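Local coordinates for protein probable benzoylformate decarboxylase (Rhodococcus jostii, PDB 7ORX) that belongs to the three-domain thiamine diphosphate-dependent enzymes and binds thiamine diphosphate together with a sodium ion, at residues A354-A359 and I522-N527; A440-A445 and E491-R496. All coordinates share one frame; numbering follows the deposited sequence.

Contact 1 of 2, residues A354-A359 and I522-N527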
# COMPACT_ATOMS: atom_id res chain seq x y z
N ALA C 354 -10.78 -24.23 -44.78
CA ALA C 354 -9.48 -23.99 -45.46
C ALA C 354 -8.32 -24.58 -44.62
O ALA C 354 -7.26 -24.85 -45.23
CB ALA C 354 -9.31 -22.51 -45.73
N GLY C 355 -8.50 -24.76 -43.30
CA GLY C 355 -7.46 -25.27 -42.38
C GLY C 355 -7.94 -26.46 -41.55
O GLY C 355 -8.88 -27.17 -42.00
N LEU C 356 -7.32 -26.66 -40.39
CA LEU C 356 -7.62 -27.76 -39.43
C LEU C 356 -8.63 -27.24 -38.38
O LEU C 356 -8.53 -26.10 -37.96
CB LEU C 356 -6.34 -28.17 -38.71
CG LEU C 356 -5.24 -28.90 -39.48
CD1 LEU C 356 -5.38 -30.39 -39.38
CD2 LEU C 356 -5.15 -28.47 -40.91
N ASP C 357 -9.56 -28.08 -37.94
CA ASP C 357 -10.36 -27.85 -36.71
C ASP C 357 -9.47 -28.23 -35.55
O ASP C 357 -8.69 -29.17 -35.64
CB ASP C 357 -11.66 -28.66 -36.65
CG ASP C 357 -12.84 -27.96 -37.31
OD1 ASP C 357 -12.64 -27.29 -38.37
OD2 ASP C 357 -13.96 -28.07 -36.76
N PRO C 358 -9.50 -27.45 -34.46
CA PRO C 358 -8.69 -27.79 -33.28
C PRO C 358 -8.85 -29.26 -32.85
O PRO C 358 -7.87 -29.86 -32.55
CB PRO C 358 -9.20 -26.77 -32.26
CG PRO C 358 -9.46 -25.56 -33.11
CD PRO C 358 -10.17 -26.14 -34.34
N ALA C 359 -10.05 -29.82 -32.88
CA ALA C 359 -10.30 -31.23 -32.47
C ALA C 359 -9.46 -32.17 -33.33
O ALA C 359 -8.94 -33.12 -32.82
CB ALA C 359 -11.77 -31.57 -32.52
N ILE C 522 5.71 -24.66 -35.65
CA ILE C 522 4.75 -24.99 -36.73
C ILE C 522 3.59 -24.01 -36.63
O ILE C 522 2.96 -24.01 -35.61
CB ILE C 522 4.26 -26.43 -36.56
CG1 ILE C 522 5.40 -27.42 -36.72
CG2 ILE C 522 3.14 -26.72 -37.50
CD1 ILE C 522 5.13 -28.73 -36.02
N GLU C 523 3.32 -23.23 -37.66
CA GLU C 523 2.13 -22.35 -37.70
C GLU C 523 1.04 -23.16 -38.38
O GLU C 523 1.21 -23.46 -39.52
CB GLU C 523 2.43 -21.05 -38.43
CG GLU C 523 1.23 -20.14 -38.51
CD GLU C 523 1.40 -18.91 -39.40
OE1 GLU C 523 2.55 -18.62 -39.82
OE2 GLU C 523 0.38 -18.21 -39.69
N VAL C 524 0.03 -23.59 -37.67
CA VAL C 524 -1.12 -24.34 -38.23
C VAL C 524 -2.19 -23.30 -38.52
O VAL C 524 -2.50 -22.56 -37.61
CB VAL C 524 -1.68 -25.37 -37.25
CG1 VAL C 524 -2.89 -26.07 -37.81
CG2 VAL C 524 -0.62 -26.37 -36.84
N ARG C 525 -2.74 -23.28 -39.72
CA ARG C 525 -3.95 -22.49 -40.03
C ARG C 525 -5.14 -23.28 -39.49
O ARG C 525 -5.32 -24.45 -39.89
CB ARG C 525 -4.05 -22.23 -41.54
CG ARG C 525 -4.93 -21.05 -41.87
CD ARG C 525 -6.22 -21.48 -42.54
NE ARG C 525 -6.13 -21.44 -44.01
CZ ARG C 525 -6.64 -20.50 -44.81
NH1 ARG C 525 -7.29 -19.46 -44.29
NH2 ARG C 525 -6.51 -20.59 -46.13
N THR C 526 -5.92 -22.68 -38.58
CA THR C 526 -7.08 -23.32 -37.91
C THR C 526 -8.37 -22.58 -38.27
O THR C 526 -8.28 -21.42 -38.75
CB THR C 526 -6.91 -23.36 -36.38
OG1 THR C 526 -6.75 -22.03 -35.91
CG2 THR C 526 -5.73 -24.21 -35.95
N ASN C 527 -9.51 -23.24 -38.06
CA ASN C 527 -10.87 -22.71 -38.36
C ASN C 527 -11.56 -22.30 -37.06
O ASN C 527 -11.57 -23.11 -36.03
CB ASN C 527 -11.78 -23.71 -39.07
CG ASN C 527 -11.04 -24.49 -40.13
OD1 ASN C 527 -10.33 -23.92 -40.97
ND2 ASN C 527 -11.19 -25.81 -40.08
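In both N527 (chi1 -41°) and D357 (chi1 -88°) the first torsion puts CG beside the residue's own backbone N, anti to the carbonyl carbon. The N527 amide lies against loop 355-357 and meets the D357 carboxylate there; the two side chains cross at about a right angle, the carboxylate and amide planes 65° apart. N527 ND2 donates to D357 OD1 at 2.7 Å; the oxygen lies in the amide plane and is approached nearly along its own C-O direction. The same ND2 makes a weak second bond to G355 O (3.3 Å). At the other end of the amide, N527 OD1 takes G355 N on a lone pair at 3.1 Å. Two backbone bonds, L356 N to R525 O and N527 N to L356 O, both 3.0 Å, make a single beta bridge of L356 with T526 just beyond strand 520-525. L356 CG rests on V524 CG1 at 4.0 Å, these side chains also crossing at about a right angle; L361 and L364 of helix 358-368 continue this apolar patch. On the outer side A354 CB sits over the centre of one face of the R525 guanidinium. D357 occupies the N-cap position of helix 358-368 but makes no capping bond with its side chain. The contact thus ties the start of that helix to the end of a strand in the C-terminal thiamine diphosphate-binding domain. Because oxygen accepts and nitrogen donates, the bonds fix which way round the N527 amide lies, and the nearby helix N-terminus would probably help keep the D357 carboxylate, acceptor of the N527 ND2 bond, charged.

Contact 2 of 2, residues A440-A445 and E491-R496; sequences ALWSAA and EGYGVR
L441 O accepts the helical bond from A445 N at 3.0 Å, and V495 CG2 lies beside this oxygen on helix 440-447. V495 CG1 is anti to the backbone N (chi1 180°) and CG2 anti to the carbonyl carbon; the latter methyl also reaches A445 CB at 4.0 Å and L441 CB at 4.1 Å. L441 CB in turn touches Y493 CB, so it meets carbons from both Y493 and V495. Y493 sends its CB against the backbone of the helix, 3.7 Å from W442 N, and its CG, anti to the carbonyl carbon (chi1 -77°), starts the ring off past W442, where Y493 CD1 lies 3.8 Å from W442 CB. Between Y493 and V495 the chain leaves helix 486-493 through a Schellman motif at G494, which has a positive phi of 88° and whose N bonds back to E491 O at 3.1 Å. With these backbone angles a beta carbon at G494 would be jammed against the carbonyl oxygen of Y493, and it would also point toward A445 CB. The turn sends the chain on toward strand 496-500 of the parallel sheet in the C-terminal thiamine diphosphate-binding domain, and it places two carbonyls, Y493 O and G494 O, each 3.5 Å from A445 CB. The polar ends of the two aromatic side chains point to the subunit interface. Y493 OH is hydrogen-bonded to N435 OD1 of the second subunit, and W442 NE1 to P482 O of that same subunit, whose L489 and I484 pack on Y493 and W442 respectively. On the sheet side, L521 of strand 520-525 touches L441, while P519 just before that strand touches V495.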
# COMPACT_ATOMS: atom_id res chain seq x y z
N ALA C 440 10.58 -15.00 -26.26
CA ALA C 440 11.14 -16.21 -25.63
C ALA C 440 11.65 -17.17 -26.69
O ALA C 440 12.41 -18.09 -26.34
CB ALA C 440 10.12 -16.90 -24.79
N LEU C 441 11.26 -16.97 -27.95
CA LEU C 441 11.78 -17.82 -29.05
C LEU C 441 13.29 -17.61 -29.18
O LEU C 441 14.00 -18.60 -29.44
CB LEU C 441 11.06 -17.46 -30.34
CG LEU C 441 9.65 -18.01 -30.48
CD1 LEU C 441 9.08 -17.55 -31.82
CD2 LEU C 441 9.65 -19.53 -30.37
N TRP C 442 13.75 -16.37 -29.03
CA TRP C 442 15.20 -16.03 -29.03
C TRP C 442 15.95 -16.86 -27.99
O TRP C 442 16.96 -17.46 -28.35
CB TRP C 442 15.40 -14.55 -28.75
CG TRP C 442 16.83 -14.13 -28.82
CD1 TRP C 442 17.52 -13.78 -29.94
CD2 TRP C 442 17.73 -13.99 -27.72
NE1 TRP C 442 18.80 -13.44 -29.61
CE2 TRP C 442 18.95 -13.54 -28.25
CE3 TRP C 442 17.65 -14.21 -26.35
CZ2 TRP C 442 20.07 -13.31 -27.46
CZ3 TRP C 442 18.75 -13.97 -25.56
CH2 TRP C 442 19.95 -13.53 -26.11
N SER C 443 15.43 -16.93 -26.77
CA SER C 443 16.04 -17.70 -25.67
C SER C 443 16.15 -19.16 -26.08
O SER C 443 17.21 -19.74 -25.96
CB SER C 443 15.30 -17.49 -24.39
OG SER C 443 15.41 -16.12 -24.01
N ALA C 444 15.11 -19.73 -26.66
CA ALA C 444 15.13 -21.13 -27.14
C ALA C 444 16.24 -21.31 -28.18
O ALA C 444 16.94 -22.36 -28.17
CB ALA C 444 13.78 -21.45 -27.70
N ALA C 445 16.38 -20.34 -29.08
CA ALA C 445 17.39 -20.41 -30.15
C ALA C 445 18.78 -20.34 -29.54
O ALA C 445 19.53 -21.29 -29.76
CB ALA C 445 17.20 -19.30 -31.16
N GLU C 491 11.88 -16.95 -37.51
CA GLU C 491 13.19 -16.88 -38.22
C GLU C 491 13.85 -15.59 -37.77
O GLU C 491 15.07 -15.58 -37.60
CB GLU C 491 13.02 -17.07 -39.72
CG GLU C 491 12.59 -18.50 -40.10
CD GLU C 491 12.38 -18.76 -41.61
OE1 GLU C 491 12.35 -19.98 -42.03
OE2 GLU C 491 12.28 -17.76 -42.40
N GLY C 492 13.05 -14.57 -37.49
CA GLY C 492 13.53 -13.31 -36.89
C GLY C 492 14.29 -13.54 -35.60
O GLY C 492 15.21 -12.78 -35.35
N TYR C 493 13.90 -14.53 -34.80
CA TYR C 493 14.53 -14.83 -33.49
C TYR C 493 15.43 -16.06 -33.59
O TYR C 493 16.08 -16.38 -32.63
CB TYR C 493 13.45 -14.89 -32.41
CG TYR C 493 12.95 -13.53 -31.97
CD1 TYR C 493 13.84 -12.53 -31.63
CD2 TYR C 493 11.61 -13.22 -31.89
CE1 TYR C 493 13.42 -11.28 -31.23
CE2 TYR C 493 11.16 -11.97 -31.47
CZ TYR C 493 12.08 -10.99 -31.14
OH TYR C 493 11.75 -9.72 -30.73
N GLY C 494 15.61 -16.63 -34.78
CA GLY C 494 16.60 -17.71 -34.99
C GLY C 494 16.00 -19.07 -34.72
O GLY C 494 16.78 -20.03 -34.56
N VAL C 495 14.68 -19.17 -34.68
CA VAL C 495 13.97 -20.48 -34.68
C VAL C 495 13.45 -20.83 -36.08
O VAL C 495 12.80 -20.02 -36.72
CB VAL C 495 12.86 -20.49 -33.63
CG1 VAL C 495 12.11 -21.82 -33.61
CG2 VAL C 495 13.45 -20.20 -32.29
N ARG C 496 13.67 -22.08 -36.47
CA ARG C 496 13.24 -22.69 -37.75
C ARG C 496 11.72 -22.83 -37.68
O ARG C 496 11.24 -23.41 -36.72
CB ARG C 496 14.03 -24.00 -37.96
CG ARG C 496 13.28 -25.21 -38.53
CD ARG C 496 14.03 -26.56 -38.50
NE ARG C 496 13.80 -27.36 -39.73
CZ ARG C 496 12.92 -28.35 -39.88
NH1 ARG C 496 12.15 -28.74 -38.86
NH2 ARG C 496 12.80 -28.92 -41.08

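Both contacts belong to the same C-terminal part of the chain, and contact 2 lies in sequence between the two segments of contact 1. Their centres are 22 Å apart and their nearest atoms about 6 Å, without touching. Strand 520-525 joins them: its early residue L521 packs on L441 and pairs with R496 of contact 2, whereas its far end runs into contact 1. Just past that end, the T526 side chain is about 6 Å from both a bound sodium ion and a bound thiamine diphosphate, and touches N458, a sodium ligand. In contact 2 the W442 side chain is about 11 Å from a bound thiamine diphosphate and faces the second subunit.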